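Local coordinates for protein phosphoribosylaminoimidazole-succinocarboxamide synthase (Pyrococcus horikoshii, PDB 4O7Y) that catalyses the ATP-dependent joining of L-aspartate to 5-amino-1-(5-phospho-D-ribosyl)imidazole-4-carboxylate, giving SAICAR, ADP and phosphate in de novo purine biosynthesis, at residues Ala31-Gly36 with Val212-Lys217; Leu171-Leu176 with Thr196-Asp201; Glu89-Asn94 with Glu118-Asn123. All coordinates share one frame; numbering follows the deposited sequence. Where two conformers were deposited one is given.

Overall arrangement
All three contacts touch one bound cytidine-5'-monophosphate. Contacts 2 and 3 belong to the same antiparallel sheet, where strands 84-93 and 169-180 are neighbours: contact 3 pairs 84-93 with 111-121, and contact 2 pairs 169-180 with 197-201. The centres of contacts 2 and 3 lie about 13 Å apart. They come one after the other in the chain, contact 3 first. Contact 1 spans both of them in sequence, bringing strand 30-33 of a separate two-stranded sheet against helix 211-214, which follows strand 197-201. Its centre is about 15 Å from that of contact 2 and about 19 Å from that of contact 3. Residues far apart in sequence thus meet at a single pocket within the SAICAR synthetase fold.

Contact 1: Ala31-Gly36 with Val212-Lys217; sequences ATAFDG and VFRFDK. With C5P (cytidine-5'-monophosphate), chain B; PO4 (phosphate ion), chain C.
The end of strand 30-33 meets the short helix 211-214 beside the bound nucleotide, and a phosphate ion, probably from the crystallisation liquor, sits where the two elements come together. Ala31 CB lies over one face of the Phe213 ring in a CH-pi contact, 4.2 Å from the centroid. With its CG anti to the backbone N (chi1 165°), Phe213 brings CE2 to 3.8 Å from Ala33 CB, and the Thr32 carbonyl carbon meets the ring's edge. Lys38 makes a cation-pi contact with this ring. Further along, Phe34 CZ touches Phe215 CE1 at 3.8 Å, the ring planes inclined at 56°, while the carbonyl O of Arg214 lies at the edge of the Phe34 ring. The phosphate bridges the segments: Phe34 N gives its O1 a nearly straight bond of 2.7 Å, and Arg214 NE and NH1 bond to its O2, each at 2.8 Å, with that oxygen at the guanidinium edge. Arg214 NH1 also donates to the nucleotide O2' at 3.0 Å, Arg214 NH2 forms a salt bridge with Asp211 OD1, and these bonds probably limit rotation of the guanidinium. A leucine in place of Arg214 would probably leave phosphate O2 and the ribose hydroxyl without these donors and Asp211 OD1 without its arginine partner. One guanidinium thus holds a phosphate ion and a ribose hydroxyl, consistent with a pocket that takes an anion beside a nucleotide sugar.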
loop_
_atom_site.group_PDB
_atom_site.type_symbol
_atom_site.label_atom_id
_atom_site.label_comp_id
_atom_site.label_asym_id
_atom_site.label_seq_id
_atom_site.Cartn_x
_atom_site.Cartn_y
_atom_site.Cartn_z
ATOM N N ALA A 31 -1.795 -20.415 -19.420
ATOM C CA ALA A 31 -2.026 -19.949 -18.060
ATOM C C ALA A 31 -0.715 -19.922 -17.303
ATOM O O ALA A 31 0.126 -20.804 -17.466
ATOM C CB ALA A 31 -3.073 -20.814 -17.346
ATOM N N THR A 32 -0.517 -18.875 -16.505
ATOM C CA THR A 32 0.686 -18.724 -15.683
ATOM C C THR A 32 0.238 -18.301 -14.296
ATOM O O THR A 32 -0.832 -17.714 -14.132
ATOM C CB THR A 32 1.655 -17.643 -16.217
ATOM O OG1 THR A 32 0.960 -16.392 -16.328
ATOM C CG2 THR A 32 2.200 -18.010 -17.595
ATOM N N ALA A 33 1.058 -18.598 -13.299
ATOM C CA ALA A 33 0.778 -18.166 -11.945
ATOM C C ALA A 33 2.073 -18.015 -11.195
ATOM O O ALA A 33 3.130 -18.440 -11.672
ATOM C CB ALA A 33 -0.173 -19.118 -11.224
ATOM N N PHE A 34 1.975 -17.386 -10.031
ATOM C CA PHE A 34 3.104 -17.212 -9.124
ATOM C C PHE A 34 4.264 -16.512 -9.817
ATOM O O PHE A 34 5.392 -17.012 -9.819
ATOM C CB PHE A 34 3.510 -18.560 -8.512
ATOM C CG PHE A 34 2.363 -19.290 -7.844
ATOM C CD1 PHE A 34 1.554 -18.641 -6.900
ATOM C CD2 PHE A 34 2.089 -20.618 -8.152
ATOM C CE1 PHE A 34 0.501 -19.302 -6.285
ATOM C CE2 PHE A 34 1.044 -21.292 -7.528
ATOM C CZ PHE A 34 0.247 -20.631 -6.600
ATOM N N ASP A 35 3.973 -15.340 -10.389
ATOM C CA ASP A 35 4.940 -14.597 -11.204
ATOM C C ASP A 35 5.456 -15.507 -12.308
ATOM O O ASP A 35 6.672 -15.718 -12.437
ATOM C CB ASP A 35 6.114 -14.067 -10.360
ATOM C CG ASP A 35 5.913 -12.631 -9.903
ATOM O OD1 ASP A 35 4.837 -12.317 -9.346
ATOM O OD2 ASP A 35 6.845 -11.817 -10.081
ATOM N N GLY A 36 4.523 -16.079 -13.069
ATOM C CA GLY A 36 4.855 -16.977 -14.169
ATOM C C GLY A 36 5.864 -18.079 -13.878
ATOM O O GLY A 36 6.531 -18.544 -14.790
ATOM N N VAL A 212 -8.283 -22.656 -9.159
ATOM C CA VAL A 212 -8.301 -24.085 -9.503
ATOM C C VAL A 212 -6.955 -24.498 -10.105
ATOM O O VAL A 212 -6.414 -25.538 -9.753
ATOM C CB VAL A 212 -9.467 -24.366 -10.467
ATOM C CG1 VAL A 212 -9.340 -25.723 -11.154
ATOM C CG2 VAL A 212 -10.786 -24.205 -9.713
ATOM N N PHE A 213 -6.408 -23.654 -10.981
ATOM C CA PHE A 213 -5.056 -23.865 -11.513
ATOM C C PHE A 213 -3.971 -23.496 -10.518
ATOM O O PHE A 213 -3.008 -24.247 -10.357
ATOM C CB PHE A 213 -4.879 -23.132 -12.855
ATOM C CG PHE A 213 -3.442 -22.982 -13.307
ATOM C CD1 PHE A 213 -2.678 -24.098 -13.665
ATOM C CD2 PHE A 213 -2.860 -21.716 -13.397
ATOM C CE1 PHE A 213 -1.366 -23.948 -14.101
ATOM C CE2 PHE A 213 -1.547 -21.565 -13.831
ATOM C CZ PHE A 213 -0.797 -22.680 -14.183
ATOM N N ARG A 214 -4.113 -22.348 -9.848
ATOM C CA ARG A 214 -3.091 -21.915 -8.890
ATOM C C ARG A 214 -2.834 -23.010 -7.854
ATOM O O ARG A 214 -1.681 -23.325 -7.572
ATOM C CB ARG A 214 -3.475 -20.622 -8.163
ATOM C CG ARG A 214 -3.226 -19.351 -8.952
ATOM C CD ARG A 214 -3.625 -18.124 -8.128
ATOM N NE ARG A 214 -3.704 -16.933 -8.984
ATOM C CZ ARG A 214 -4.829 -16.301 -9.333
ATOM N NH1 ARG A 214 -4.756 -15.236 -10.132
ATOM N NH2 ARG A 214 -6.022 -16.704 -8.895
ATOM N N PHE A 215 -3.914 -23.568 -7.299
ATOM C CA PHE A 215 -3.787 -24.501 -6.177
ATOM C C PHE A 215 -4.261 -25.933 -6.458
ATOM O O PHE A 215 -4.579 -26.675 -5.526
ATOM C CB PHE A 215 -4.497 -23.916 -4.947
ATOM C CG PHE A 215 -4.015 -22.545 -4.583
ATOM C CD1 PHE A 215 -2.697 -22.347 -4.155
ATOM C CD2 PHE A 215 -4.865 -21.444 -4.682
ATOM C CE1 PHE A 215 -2.247 -21.085 -3.836
ATOM C CE2 PHE A 215 -4.412 -20.172 -4.376
ATOM C CZ PHE A 215 -3.101 -19.995 -3.948
ATOM N N ASP A 216 -4.298 -26.316 -7.735
ATOM C CA ASP A 216 -4.635 -27.687 -8.134
ATOM C C ASP A 216 -5.929 -28.173 -7.475
ATOM O O ASP A 216 -6.000 -29.270 -6.911
ATOM C CB ASP A 216 -3.444 -28.627 -7.853
ATOM C CG ASP A 216 -2.150 -28.112 -8.462
ATOM O OD1 ASP A 216 -2.128 -27.808 -9.672
ATOM O OD2 ASP A 216 -1.153 -27.984 -7.736
ATOM N N LYS A 217 -6.960 -27.341 -7.565
ATOM C CA LYS A 217 -8.218 -27.612 -6.883
ATOM C C LYS A 217 -9.221 -28.324 -7.775
ATOM O O LYS A 217 -10.414 -28.357 -7.463
ATOM C CB LYS A 217 -8.826 -26.317 -6.315
ATOM C CG LYS A 217 -7.889 -25.543 -5.404
ATOM C CD LYS A 217 -8.544 -25.226 -4.068
ATOM C CE LYS A 217 -8.485 -23.744 -3.735
ATOM N NZ LYS A 217 -9.581 -23.039 -4.441
HETATM O O3P C5P B . -3.815 -9.874 -4.724
HETATM P P C5P B . -4.268 -11.294 -5.081
HETATM O O1P C5P B . -3.185 -12.153 -5.664
HETATM O O2P C5P B . -5.051 -11.934 -3.956
HETATM O "O5'" C5P B . -5.297 -11.189 -6.275
HETATM C "C5'" C5P B . -6.464 -10.325 -6.183
HETATM C "C4'" C5P B . -7.388 -10.525 -7.395
HETATM O "O4'" C5P B . -6.818 -9.821 -8.500
HETATM C "C3'" C5P B . -7.538 -11.983 -7.875
HETATM O "O3'" C5P B . -8.839 -12.156 -8.452
HETATM C "C2'" C5P B . -6.507 -12.146 -8.967
HETATM O "O2'" C5P B . -6.909 -13.127 -9.938
HETATM C "C1'" C5P B . -6.478 -10.741 -9.555
HETATM N N1 C5P B . -5.170 -10.386 -10.124
HETATM C C2 C5P B . -4.988 -10.375 -11.546
HETATM N N3 C5P B . -3.778 -10.045 -12.073
HETATM C C4 C5P B . -2.754 -9.720 -11.251
HETATM C C5 C5P B . -2.897 -9.739 -9.854
HETATM C C6 C5P B . -4.133 -10.073 -9.303
HETATM O O2 C5P B . -5.934 -10.661 -12.307
HETATM N N4 C5P B . -1.553 -9.390 -11.781
HETATM P P PO4 C . -0.819 -15.192 -10.462
HETATM O O1 PO4 C . -0.340 -16.090 -9.340
HETATM O O2 PO4 C . -2.125 -15.736 -10.997
HETATM O O3 PO4 C . -1.028 -13.795 -9.925
HETATM O O4 PO4 C . 0.179 -15.114 -11.606
#

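Contact 2: Leu171-Leu176 with Thr196-Asp201; sequences LVDFKL and TCRFWD. With C5P (cytidine-5'-monophosphate), chain B.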
loop_
_atom_site.group_PDB
_atom_site.type_symbol
_atom_site.label_atom_id
_atom_site.label_comp_id
_atom_site.label_asym_id
_atom_site.label_seq_id
_atom_site.Cartn_x
_atom_site.Cartn_y
_atom_site.Cartn_z
ATOM N N LEU A 171 -18.863 -12.872 -6.067
ATOM C CA LEU A 171 -17.714 -12.132 -6.568
ATOM C C LEU A 171 -16.790 -11.820 -5.406
ATOM O O LEU A 171 -17.022 -10.888 -4.627
ATOM C CB LEU A 171 -18.160 -10.865 -7.288
ATOM C CG LEU A 171 -17.009 -10.029 -7.873
ATOM C CD1 LEU A 171 -16.217 -10.838 -8.882
ATOM C CD2 LEU A 171 -17.601 -8.768 -8.493
ATOM N N VAL A 172 -15.757 -12.642 -5.256
ATOM C CA VAL A 172 -14.890 -12.586 -4.083
ATOM C C VAL A 172 -13.936 -11.374 -4.199
ATOM O O VAL A 172 -13.829 -10.562 -3.286
ATOM C CB VAL A 172 -14.143 -13.933 -3.924
ATOM C CG1 VAL A 172 -12.852 -13.782 -3.109
ATOM C CG2 VAL A 172 -15.077 -14.992 -3.323
ATOM N N ASP A 173 -13.276 -11.244 -5.353
ATOM C CA ASP A 173 -12.420 -10.073 -5.646
ATOM C C ASP A 173 -12.164 -10.053 -7.150
ATOM O O ASP A 173 -12.590 -10.971 -7.846
ATOM C CB ASP A 173 -11.107 -10.068 -4.820
ATOM C CG ASP A 173 -10.200 -11.328 -5.068
ATOM O OD1 ASP A 173 -10.137 -11.877 -6.184
ATOM O OD2 ASP A 173 -9.530 -11.771 -4.127
ATOM N N PHE A 174 -11.508 -9.015 -7.669
ATOM C CA PHE A 174 -11.156 -8.995 -9.088
ATOM C C PHE A 174 -10.192 -7.865 -9.386
ATOM O O PHE A 174 -10.040 -6.930 -8.602
ATOM C CB PHE A 174 -12.401 -8.870 -10.003
ATOM C CG PHE A 174 -13.196 -7.609 -9.787
ATOM C CD1 PHE A 174 -13.051 -6.522 -10.643
ATOM C CD2 PHE A 174 -14.098 -7.505 -8.729
ATOM C CE1 PHE A 174 -13.773 -5.352 -10.448
ATOM C CE2 PHE A 174 -14.839 -6.337 -8.536
ATOM C CZ PHE A 174 -14.670 -5.246 -9.397
ATOM N N LYS A 175 -9.561 -7.949 -10.544
ATOM C CA LYS A 175 -8.587 -6.957 -10.960
ATOM C C LYS A 175 -9.079 -6.286 -12.255
ATOM O O LYS A 175 -9.534 -6.970 -13.202
ATOM C CB LYS A 175 -7.223 -7.605 -11.199
ATOM C CG LYS A 175 -6.098 -6.629 -11.594
ATOM C CD LYS A 175 -6.008 -6.419 -13.119
ATOM C CE LYS A 175 -5.477 -7.667 -13.858
ATOM N NZ LYS A 175 -5.581 -7.486 -15.352
ATOM N N LEU A 176 -8.923 -4.960 -12.283
ATOM C CA LEU A 176 -9.215 -4.123 -13.423
ATOM C C LEU A 176 -7.991 -3.328 -13.886
ATOM O O LEU A 176 -7.052 -3.056 -13.101
ATOM C CB LEU A 176 -10.317 -3.097 -13.072
ATOM C CG LEU A 176 -11.705 -3.620 -12.684
ATOM C CD1 LEU A 176 -12.615 -2.418 -12.409
ATOM C CD2 LEU A 176 -12.319 -4.540 -13.753
ATOM N N THR A 196 -9.017 -13.228 -14.089
ATOM C CA THR A 196 -8.791 -11.972 -13.381
ATOM C C THR A 196 -9.787 -11.675 -12.248
ATOM O O THR A 196 -9.779 -10.584 -11.710
ATOM C CB THR A 196 -8.745 -10.778 -14.367
ATOM O OG1 THR A 196 -10.004 -10.652 -15.024
ATOM C CG2 THR A 196 -7.637 -10.966 -15.399
ATOM N N CYS A 197 -10.621 -12.659 -11.903
ATOM C CA CYS A 197 -11.598 -12.550 -10.816
ATOM C C CYS A 197 -11.526 -13.782 -9.939
ATOM O O CYS A 197 -11.099 -14.844 -10.382
ATOM C CB CYS A 197 -13.032 -12.445 -11.348
ATOM S SG CYS A 197 -13.365 -11.162 -12.582
ATOM N N ARG A 198 -11.942 -13.648 -8.689
ATOM C CA ARG A 198 -12.285 -14.834 -7.913
ATOM C C ARG A 198 -13.791 -14.975 -7.858
ATOM O O ARG A 198 -14.478 -14.030 -7.476
ATOM C CB ARG A 198 -11.700 -14.793 -6.509
ATOM C CG ARG A 198 -10.218 -15.170 -6.475
ATOM C CD ARG A 198 -9.679 -15.253 -5.062
ATOM N NE ARG A 198 -8.274 -15.664 -5.105
ATOM C CZ ARG A 198 -7.236 -14.839 -5.053
ATOM N NH1 ARG A 198 -7.402 -13.531 -4.885
ATOM N NH2 ARG A 198 -6.012 -15.328 -5.124
ATOM N N PHE A 199 -14.269 -16.165 -8.240
ATOM C CA PHE A 199 -15.685 -16.532 -8.311
ATOM C C PHE A 199 -15.885 -17.802 -7.477
ATOM O O PHE A 199 -15.232 -18.826 -7.730
ATOM C CB PHE A 199 -16.103 -16.905 -9.737
ATOM C CG PHE A 199 -16.017 -15.798 -10.759
ATOM C CD1 PHE A 199 -16.515 -14.508 -10.504
ATOM C CD2 PHE A 199 -15.491 -16.071 -12.031
ATOM C CE1 PHE A 199 -16.461 -13.522 -11.486
ATOM C CE2 PHE A 199 -15.453 -15.080 -13.015
ATOM C CZ PHE A 199 -15.944 -13.806 -12.744
ATOM N N TRP A 200 -16.752 -17.723 -6.474
ATOM C CA TRP A 200 -17.070 -18.867 -5.608
ATOM C C TRP A 200 -18.495 -19.266 -5.773
ATOM O O TRP A 200 -19.376 -18.419 -5.928
ATOM C CB TRP A 200 -16.858 -18.517 -4.146
ATOM C CG TRP A 200 -15.433 -18.428 -3.712
ATOM C CD1 TRP A 200 -14.273 -18.542 -4.506
ATOM C CD2 TRP A 200 -14.951 -18.175 -2.356
ATOM N NE1 TRP A 200 -13.146 -18.398 -3.748
ATOM C CE2 TRP A 200 -13.486 -18.160 -2.436
ATOM C CE3 TRP A 200 -15.566 -17.948 -1.124
ATOM C CZ2 TRP A 200 -12.698 -17.925 -1.325
ATOM C CZ3 TRP A 200 -14.748 -17.727 -0.006
ATOM C CH2 TRP A 200 -13.354 -17.708 -0.111
ATOM N N ASP A 201 -18.752 -20.572 -5.742
ATOM C CA ASP A 201 -20.134 -21.023 -5.727
ATOM C C ASP A 201 -20.780 -20.539 -4.428
ATOM O O ASP A 201 -20.181 -20.677 -3.356
ATOM C CB ASP A 201 -20.254 -22.540 -5.824
ATOM C CG ASP A 201 -21.698 -22.995 -5.692
ATOM O OD1 ASP A 201 -22.495 -22.699 -6.595
ATOM O OD2 ASP A 201 -22.044 -23.577 -4.657
HETATM O O3P C5P B . -3.815 -9.874 -4.724
HETATM P P C5P B . -4.268 -11.294 -5.081
HETATM O O1P C5P B . -3.185 -12.153 -5.664
HETATM O O2P C5P B . -5.051 -11.934 -3.956
HETATM O "O5'" C5P B . -5.297 -11.189 -6.275
HETATM C "C5'" C5P B . -6.464 -10.325 -6.183
HETATM C "C4'" C5P B . -7.388 -10.525 -7.395
HETATM O "O4'" C5P B . -6.818 -9.821 -8.500
HETATM C "C3'" C5P B . -7.538 -11.983 -7.875
HETATM O "O3'" C5P B . -8.839 -12.156 -8.452
HETATM C "C2'" C5P B . -6.507 -12.146 -8.967
HETATM O "O2'" C5P B . -6.909 -13.127 -9.938
HETATM C "C1'" C5P B . -6.478 -10.741 -9.555
HETATM N N1 C5P B . -5.170 -10.386 -10.124
HETATM C C2 C5P B . -4.988 -10.375 -11.546
HETATM N N3 C5P B . -3.778 -10.045 -12.073
HETATM C C4 C5P B . -2.754 -9.720 -11.251
HETATM C C5 C5P B . -2.897 -9.739 -9.854
HETATM C C6 C5P B . -4.133 -10.073 -9.303
HETATM O O2 C5P B . -5.934 -10.661 -12.307
HETATM N N4 C5P B . -1.553 -9.390 -11.781
HETATM O O HOH W 1 -11.390 -8.707 -13.754
#
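Asp173 and Arg198 face each other across two antiparallel strands and share the nucleotide between them. Arg198 NH1 donates to the syn lone pair of Asp173 OD2 at 2.9 Å, forming a salt bridge; the oxygen lies close to the guanidinium plane, although carboxylate and guanidinium are turned 72° apart. The other oxygen, Asp173 OD1, accepts the ribose O3' hydroxyl at 2.6 Å, and Arg198 NH1 gives a further bond of 3.0 Å to O2P of the nucleotide. Asp173 has CG between its backbone N and carbonyl carbon (chi1 60°), an orientation that carries the carboxylate to the arginine and the ribose. Beyond this pair, Asp211 grips Arg198 NE and so helps to set the guanidinium. Lys175 CE and Thr196 CA lie against the base carbonyl oxygen O2, while the lysine ammonium pairs with Glu177 and Asp190.

Backbone bonds hold the frame: Val172 N to Arg198 O, Arg198 N to Asp173 O, and Lys175 N to Thr196 O. A water joins the Lys175 carbonyl to the Thr196 hydroxyl. Val172 CG2 sits over the five-membered ring of Trp200, 3.5 Å from its centroid, a tight CH-pi contact. Leu171 CD1 meets Phe199 CE1 at 3.7 Å, and Phe174 CB rests against Cys197 SG at 3.6 Å. Leu171, Phe174 and Phe199 also touch helix 143-165, and the arrangement is thus an antiparallel sheet with that helix against one side and, on the other, a nucleotide pocket lined by Asp173 and Arg198.

Contact 3: Glu89-Asn94 with Glu118-Asn123; sequences EVVVRN and ELYYKN. With C5P (cytidine-5'-monophosphate), chain B.
Glu118 OE1 is where the polar side chains of these two antiparallel strands converge. Arg93 NH1 donates to it at 2.9 Å in a salt bridge, and the Tyr120 hydroxyl donates to the same oxygen at 2.6 Å. The two donors arrive from opposite faces of the carboxylate plane, and the guanidinium is turned 59° against it. In the conformer described here, Arg93 is spent on the nucleotide phosphate: NH1 bonds to O3P at 3.0 Å and NH2 to O2P at 2.7 Å, both nearly straight, with O3P in the plane at the guanidinium edge. A bend in the arginine chain at chi3 (71°) turns the group toward these partners. Glu118, a second-shell residue to the phosphate, probably steadies the arginine that binds it.

The strand backbones satisfy one another in two hydrogen-bonded pairs. Glu89 N and O exchange bonds with Tyr120 O and N, and Val91 N and O do the same with Glu118 O and N; the bond from Val91 N to Glu118 O is almost linear at 177°. Between them, Val90 and Leu119 point the same way from the non-hydrogen-bonded pair, on the face turned to helix 143-165, where Val90 touches Ile149. On the nucleotide side, Val91 CG2 packs on Tyr120 CE2 at 3.7 Å. Lys122 crosses Glu89 at about a right angle, its CG 3.3 Å from Glu89 OE1, and the salt bridge to Lys122 NZ is long at 3.8 Å. Glu89 OE2 approaches the base amino nitrogen N4. Two donors on Glu118 OE1 would probably favour its charged form; Glu118 and the phosphate between them compensate the charge of Arg93, and the salt bridge probably holds NH1 turned toward O3P.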
loop_
_atom_site.group_PDB
_atom_site.type_symbol
_atom_site.label_atom_id
_atom_site.label_comp_id
_atom_site.label_asym_id
_atom_site.label_seq_id
_atom_site.Cartn_x
_atom_site.Cartn_y
_atom_site.Cartn_z
ATOM N N GLU A 89 -2.792 -1.903 -11.716
ATOM C CA GLU A 89 -3.764 -2.957 -11.564
ATOM C C GLU A 89 -4.606 -2.547 -10.379
ATOM O O GLU A 89 -4.076 -2.213 -9.301
ATOM C CB GLU A 89 -3.066 -4.291 -11.368
ATOM C CG GLU A 89 -2.352 -4.698 -12.662
ATOM C CD GLU A 89 -1.653 -6.029 -12.558
ATOM O OE1 GLU A 89 -0.786 -6.327 -13.398
ATOM O OE2 GLU A 89 -1.977 -6.790 -11.626
ATOM N N VAL A 90 -5.916 -2.473 -10.611
ATOM C CA VAL A 90 -6.842 -1.932 -9.614
ATOM C C VAL A 90 -7.653 -3.102 -9.099
ATOM O O VAL A 90 -8.369 -3.755 -9.861
ATOM C CB VAL A 90 -7.751 -0.816 -10.195
ATOM C CG1 VAL A 90 -8.664 -0.261 -9.108
ATOM C CG2 VAL A 90 -6.905 0.315 -10.800
ATOM N N VAL A 91 -7.489 -3.418 -7.816
ATOM C CA VAL A 91 -8.073 -4.635 -7.260
ATOM C C VAL A 91 -9.201 -4.263 -6.278
ATOM O O VAL A 91 -8.989 -3.470 -5.357
ATOM C CB VAL A 91 -6.995 -5.500 -6.552
ATOM C CG1 VAL A 91 -7.618 -6.671 -5.787
ATOM C CG2 VAL A 91 -5.956 -6.027 -7.549
ATOM N N VAL A 92 -10.381 -4.834 -6.480
ATOM C CA VAL A 92 -11.535 -4.603 -5.599
ATOM C C VAL A 92 -11.804 -5.927 -4.885
ATOM O O VAL A 92 -11.833 -6.963 -5.531
ATOM C CB VAL A 92 -12.792 -4.182 -6.392
ATOM C CG1 VAL A 92 -13.943 -3.854 -5.453
ATOM C CG2 VAL A 92 -12.487 -2.994 -7.280
ATOM N N ARG A 93 -11.983 -5.880 -3.562
ATOM C CA ARG A 93 -12.139 -7.092 -2.755
ATOM C C ARG A 93 -13.395 -7.003 -1.861
ATOM O O ARG A 93 -13.595 -6.016 -1.159
ATOM C CB ARG A 93 -10.864 -7.326 -1.928
ATOM C CG ARG A 93 -9.590 -6.834 -2.630
ATOM C CD ARG A 93 -8.296 -7.179 -1.899
ATOM N NE ARG A 93 -8.026 -8.602 -1.996
ATOM C CZ ARG A 93 -6.975 -9.171 -2.585
ATOM N NH1 ARG A 93 -5.986 -8.456 -3.134
ATOM N NH2 ARG A 93 -6.905 -10.498 -2.583
ATOM N N ASN A 94 -14.251 -8.024 -1.938
ATOM C CA ASN A 94 -15.472 -8.136 -1.114
ATOM C C ASN A 94 -15.328 -9.156 0.009
ATOM O O ASN A 94 -15.898 -8.981 1.100
ATOM C CB ASN A 94 -16.670 -8.496 -1.983
ATOM C CG ASN A 94 -16.892 -7.479 -3.091
ATOM O OD1 ASN A 94 -17.055 -6.272 -2.818
ATOM N ND2 ASN A 94 -16.853 -7.937 -4.337
ATOM N N GLU A 118 -7.506 -1.769 -3.897
ATOM C CA GLU A 118 -6.049 -1.718 -3.781
ATOM C C GLU A 118 -5.450 -1.330 -5.124
ATOM O O GLU A 118 -5.921 -1.789 -6.177
ATOM C CB GLU A 118 -5.452 -3.058 -3.334
ATOM C CG GLU A 118 -5.934 -3.580 -1.983
ATOM C CD GLU A 118 -5.464 -5.007 -1.689
ATOM O OE1 GLU A 118 -5.148 -5.757 -2.636
ATOM O OE2 GLU A 118 -5.420 -5.395 -0.502
ATOM N N LEU A 119 -4.435 -0.459 -5.080
ATOM C CA LEU A 119 -3.694 -0.059 -6.285
ATOM C C LEU A 119 -2.358 -0.763 -6.302
ATOM O O LEU A 119 -1.669 -0.739 -5.285
ATOM C CB LEU A 119 -3.441 1.448 -6.291
ATOM C CG LEU A 119 -4.735 2.265 -6.111
ATOM C CD1 LEU A 119 -4.445 3.742 -5.864
ATOM C CD2 LEU A 119 -5.646 2.058 -7.328
ATOM N N TYR A 120 -2.008 -1.347 -7.459
ATOM C CA TYR A 120 -0.726 -2.032 -7.674
ATOM C C TYR A 120 -0.037 -1.364 -8.865
ATOM O O TYR A 120 -0.655 -1.106 -9.883
ATOM C CB TYR A 120 -0.888 -3.534 -7.945
ATOM C CG TYR A 120 -1.361 -4.281 -6.728
ATOM C CD1 TYR A 120 -0.451 -4.850 -5.837
ATOM C CD2 TYR A 120 -2.724 -4.371 -6.444
ATOM C CE1 TYR A 120 -0.885 -5.500 -4.676
ATOM C CE2 TYR A 120 -3.172 -5.036 -5.307
ATOM C CZ TYR A 120 -2.245 -5.601 -4.428
ATOM O OH TYR A 120 -2.701 -6.238 -3.288
ATOM N N TYR A 121 1.232 -1.053 -8.698
ATOM C CA TYR A 121 1.997 -0.450 -9.757
ATOM C C TYR A 121 2.441 -1.561 -10.737
ATOM O O TYR A 121 3.171 -2.476 -10.361
ATOM C CB TYR A 121 3.176 0.305 -9.153
ATOM C CG TYR A 121 4.193 0.823 -10.155
ATOM C CD1 TYR A 121 3.807 1.252 -11.438
ATOM C CD2 TYR A 121 5.534 0.899 -9.807
ATOM C CE1 TYR A 121 4.739 1.737 -12.346
ATOM C CE2 TYR A 121 6.472 1.372 -10.708
ATOM C CZ TYR A 121 6.070 1.776 -11.972
ATOM O OH TYR A 121 7.011 2.228 -12.842
ATOM N N LYS A 122 1.946 -1.503 -11.971
ATOM C CA LYS A 122 2.364 -2.465 -13.000
ATOM C C LYS A 122 3.816 -2.258 -13.375
ATOM O O LYS A 122 4.148 -1.308 -14.089
ATOM C CB LYS A 122 1.496 -2.334 -14.237
ATOM C CG LYS A 122 0.388 -3.342 -14.297
ATOM C CD LYS A 122 -0.516 -3.081 -15.493
ATOM C CE LYS A 122 0.141 -3.514 -16.775
ATOM N NZ LYS A 122 0.173 -4.996 -16.852
ATOM N N ASN A 123 4.683 -3.134 -12.878
ATOM C CA ASN A 123 6.121 -3.020 -13.091
ATOM C C ASN A 123 6.782 -4.359 -12.826
ATOM O O ASN A 123 6.936 -4.758 -11.675
ATOM C CB ASN A 123 6.709 -1.973 -12.145
ATOM C CG ASN A 123 8.162 -1.658 -12.447
ATOM O OD1 ASN A 123 9.033 -2.513 -12.348
ATOM N ND2 ASN A 123 8.429 -0.415 -12.795
HETATM O O3P C5P B . -3.815 -9.874 -4.724
HETATM P P C5P B . -4.268 -11.294 -5.081
HETATM O O1P C5P B . -3.185 -12.153 -5.664
HETATM O O2P C5P B . -5.051 -11.934 -3.956
HETATM O "O5'" C5P B . -5.297 -11.189 -6.275
HETATM C "C5'" C5P B . -6.464 -10.325 -6.183
HETATM C "C4'" C5P B . -7.388 -10.525 -7.395
HETATM O "O4'" C5P B . -6.818 -9.821 -8.500
HETATM C "C3'" C5P B . -7.538 -11.983 -7.875
HETATM O "O3'" C5P B . -8.839 -12.156 -8.452
HETATM C "C2'" C5P B . -6.507 -12.146 -8.967
HETATM O "O2'" C5P B . -6.909 -13.127 -9.938
HETATM C "C1'" C5P B . -6.478 -10.741 -9.555
HETATM N N1 C5P B . -5.170 -10.386 -10.124
HETATM C C2 C5P B . -4.988 -10.375 -11.546
HETATM N N3 C5P B . -3.778 -10.045 -12.073
HETATM C C4 C5P B . -2.754 -9.720 -11.251
HETATM C C5 C5P B . -2.897 -9.739 -9.854
HETATM C C6 C5P B . -4.133 -10.073 -9.303
HETATM O O2 C5P B . -5.934 -10.661 -12.307
HETATM N N4 C5P B . -1.553 -9.390 -11.781
#